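Local coordinates for protein putative sulfatase yidJ (PDB 2QZU) that probably hydrolyses sulfate esters as a metal-dependent arylsulfatase of the sulfatase family, at residues N305-F310 against M338-P343. Numbering follows the deposited sequence.
Sequences NTIVVF and MILSWP
N305 reaches W342 just ahead of the strand: its OD1 sits at the edge of the indole, in the ring plane, and takes a weak hydrogen bond from NE1 at 3.3 Å. Next, T306 O accepts a hydrogen bond from a water 2.7 Å away, which also hydrogen-bonds S341 OG, linking carbonyl and hydroxyl beside the V308-S341 pair. I307 packs over one face of W342, offset toward the rim; its CG1 lies 4.0 Å from the centroid of the five-membered ring, a CH-pi contact, and CD1 reaches CE3. With chi1 -65°, CG1 lies beside the backbone N, over the indole, and CG2 anti to it, against L340 CD2. V308 pairs with S341 through two backbone hydrogen bonds, and its CB touches S341 OG at 3.4 Å. On the I307 face, V309 lays CG2 against L340 CG at 4.1 Å, and L365 of helix 361-368 packs on both I307 and V309. F310 closes a second two-bond ring with I339; its phenyl meets Y38 edge-to-face. These are interior strands of the alkaline phosphatase-like sulfatase sheet, between 29-35 and 64-66. Four near-straight backbone bonds thus fix the register; beyond V308-S341, I307-indole packing and one weak N-H bond carry the contact.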
loop_
_atom_site.group_PDB
_atom_site.type_symbol
_atom_site.label_atom_id
_atom_site.label_comp_id
_atom_site.label_asym_id
_atom_site.label_seq_id
_atom_site.Cartn_x
_atom_site.Cartn_y
_atom_site.Cartn_z
ATOM N N ASN A 305 -5.084 -26.698 -32.841
ATOM C CA ASN A 305 -3.904 -26.370 -33.633
ATOM C C ASN A 305 -3.283 -25.055 -33.226
ATOM O O ASN A 305 -2.876 -24.246 -34.064
ATOM C CB ASN A 305 -4.209 -26.346 -35.131
ATOM C CG ASN A 305 -2.941 -26.379 -35.968
ATOM O OD1 ASN A 305 -2.042 -27.189 -35.710
ATOM N ND2 ASN A 305 -2.858 -25.506 -36.966
ATOM N N THR A 306 -3.229 -24.851 -31.916
ATOM C CA THR A 306 -2.640 -23.658 -31.341
ATOM C C THR A 306 -1.738 -24.105 -30.210
ATOM O O THR A 306 -2.100 -24.979 -29.424
ATOM C CB THR A 306 -3.709 -22.720 -30.748
ATOM O OG1 THR A 306 -4.524 -22.190 -31.798
ATOM C CG2 THR A 306 -3.046 -21.569 -29.981
ATOM N N ILE A 307 -0.545 -23.532 -30.147
ATOM C CA ILE A 307 0.362 -23.857 -29.061
ATOM C C ILE A 307 -0.002 -22.870 -27.961
ATOM O O ILE A 307 0.089 -21.659 -28.157
ATOM C CB ILE A 307 1.832 -23.638 -29.457
ATOM C CG1 ILE A 307 2.223 -24.611 -30.571
ATOM C CG2 ILE A 307 2.733 -23.822 -28.232
ATOM C CD1 ILE A 307 3.575 -24.323 -31.186
ATOM N N VAL A 308 -0.448 -23.386 -26.821
ATOM C CA VAL A 308 -0.800 -22.535 -25.693
ATOM C C VAL A 308 0.279 -22.728 -24.641
ATOM O O VAL A 308 0.610 -23.856 -24.276
ATOM C CB VAL A 308 -2.173 -22.912 -25.093
ATOM C CG1 VAL A 308 -2.470 -22.044 -23.856
ATOM C CG2 VAL A 308 -3.256 -22.726 -26.140
ATOM N N VAL A 309 0.842 -21.620 -24.175
ATOM C CA VAL A 309 1.890 -21.660 -23.168
ATOM C C VAL A 309 1.488 -20.835 -21.955
ATOM O O VAL A 309 0.979 -19.724 -22.113
ATOM C CB VAL A 309 3.212 -21.042 -23.700
ATOM C CG1 VAL A 309 4.291 -21.123 -22.628
ATOM C CG2 VAL A 309 3.651 -21.735 -24.973
ATOM N N PHE A 310 1.675 -21.385 -20.757
ATOM C CA PHE A 310 1.416 -20.617 -19.539
ATOM C C PHE A 310 2.728 -20.634 -18.770
ATOM O O PHE A 310 3.229 -21.701 -18.408
ATOM C CB PHE A 310 0.334 -21.215 -18.637
ATOM C CG PHE A 310 0.100 -20.398 -17.388
ATOM C CD1 PHE A 310 -0.604 -19.201 -17.450
ATOM C CD2 PHE A 310 0.671 -20.775 -16.172
ATOM C CE1 PHE A 310 -0.733 -18.381 -16.329
ATOM C CE2 PHE A 310 0.549 -19.960 -15.040
ATOM C CZ PHE A 310 -0.152 -18.763 -15.121
HETATM N N MSE A 338 5.433 -23.683 -16.269
HETATM C CA MSE A 338 5.689 -23.840 -17.691
HETATM C C MSE A 338 4.800 -24.974 -18.168
HETATM O O MSE A 338 5.180 -26.145 -18.113
HETATM C CB MSE A 338 7.166 -24.183 -17.917
HETATM C CG MSE A 338 7.580 -24.390 -19.358
HETATM SE SE MSE A 338 7.661 -22.755 -20.382
HETATM C CE MSE A 338 9.258 -21.956 -19.593
ATOM N N ILE A 339 3.600 -24.608 -18.603
ATOM C CA ILE A 339 2.614 -25.556 -19.101
ATOM C C ILE A 339 2.410 -25.268 -20.582
ATOM O O ILE A 339 2.219 -24.117 -20.976
ATOM C CB ILE A 339 1.265 -25.391 -18.368
ATOM C CG1 ILE A 339 1.447 -25.641 -16.871
ATOM C CG2 ILE A 339 0.234 -26.362 -18.939
ATOM C CD1 ILE A 339 0.211 -25.355 -16.053
ATOM N N LEU A 340 2.449 -26.311 -21.402
ATOM C CA LEU A 340 2.282 -26.138 -22.835
ATOM C C LEU A 340 1.349 -27.197 -23.412
ATOM O O LEU A 340 1.413 -28.371 -23.041
ATOM C CB LEU A 340 3.653 -26.205 -23.518
ATOM C CG LEU A 340 3.801 -25.820 -24.994
ATOM C CD1 LEU A 340 5.259 -25.495 -25.273
ATOM C CD2 LEU A 340 3.318 -26.948 -25.894
ATOM N N SER A 341 0.468 -26.770 -24.308
ATOM C CA SER A 341 -0.454 -27.689 -24.950
ATOM C C SER A 341 -0.498 -27.410 -26.444
ATOM O O SER A 341 -0.322 -26.277 -26.886
ATOM C CB SER A 341 -1.864 -27.555 -24.361
ATOM O OG SER A 341 -2.447 -26.306 -24.688
ATOM N N TRP A 342 -0.717 -28.471 -27.212
ATOM C CA TRP A 342 -0.823 -28.410 -28.665
ATOM C C TRP A 342 -1.364 -29.788 -29.028
ATOM O O TRP A 342 -0.628 -30.658 -29.498
ATOM C CB TRP A 342 0.549 -28.182 -29.315
ATOM C CG TRP A 342 0.468 -27.994 -30.813
ATOM C CD1 TRP A 342 -0.661 -27.775 -31.553
ATOM C CD2 TRP A 342 1.559 -28.004 -31.744
ATOM N NE1 TRP A 342 -0.341 -27.648 -32.886
ATOM C CE2 TRP A 342 1.016 -27.785 -33.031
ATOM C CE3 TRP A 342 2.946 -28.176 -31.615
ATOM C CZ2 TRP A 342 1.810 -27.732 -34.183
ATOM C CZ3 TRP A 342 3.735 -28.122 -32.762
ATOM C CH2 TRP A 342 3.163 -27.902 -34.030
ATOM N N PRO A 343 -2.668 -30.003 -28.788
ATOM C CA PRO A 343 -3.356 -31.267 -29.060
ATOM C C PRO A 343 -3.029 -31.932 -30.394
ATOM O O PRO A 343 -2.791 -33.135 -30.447
ATOM C CB PRO A 343 -4.826 -30.885 -28.943
ATOM C CG PRO A 343 -4.803 -29.842 -27.876
ATOM C CD PRO A 343 -3.619 -28.991 -28.295
HETATM O O HOH W 1 -3.402 -25.918 -27.267
#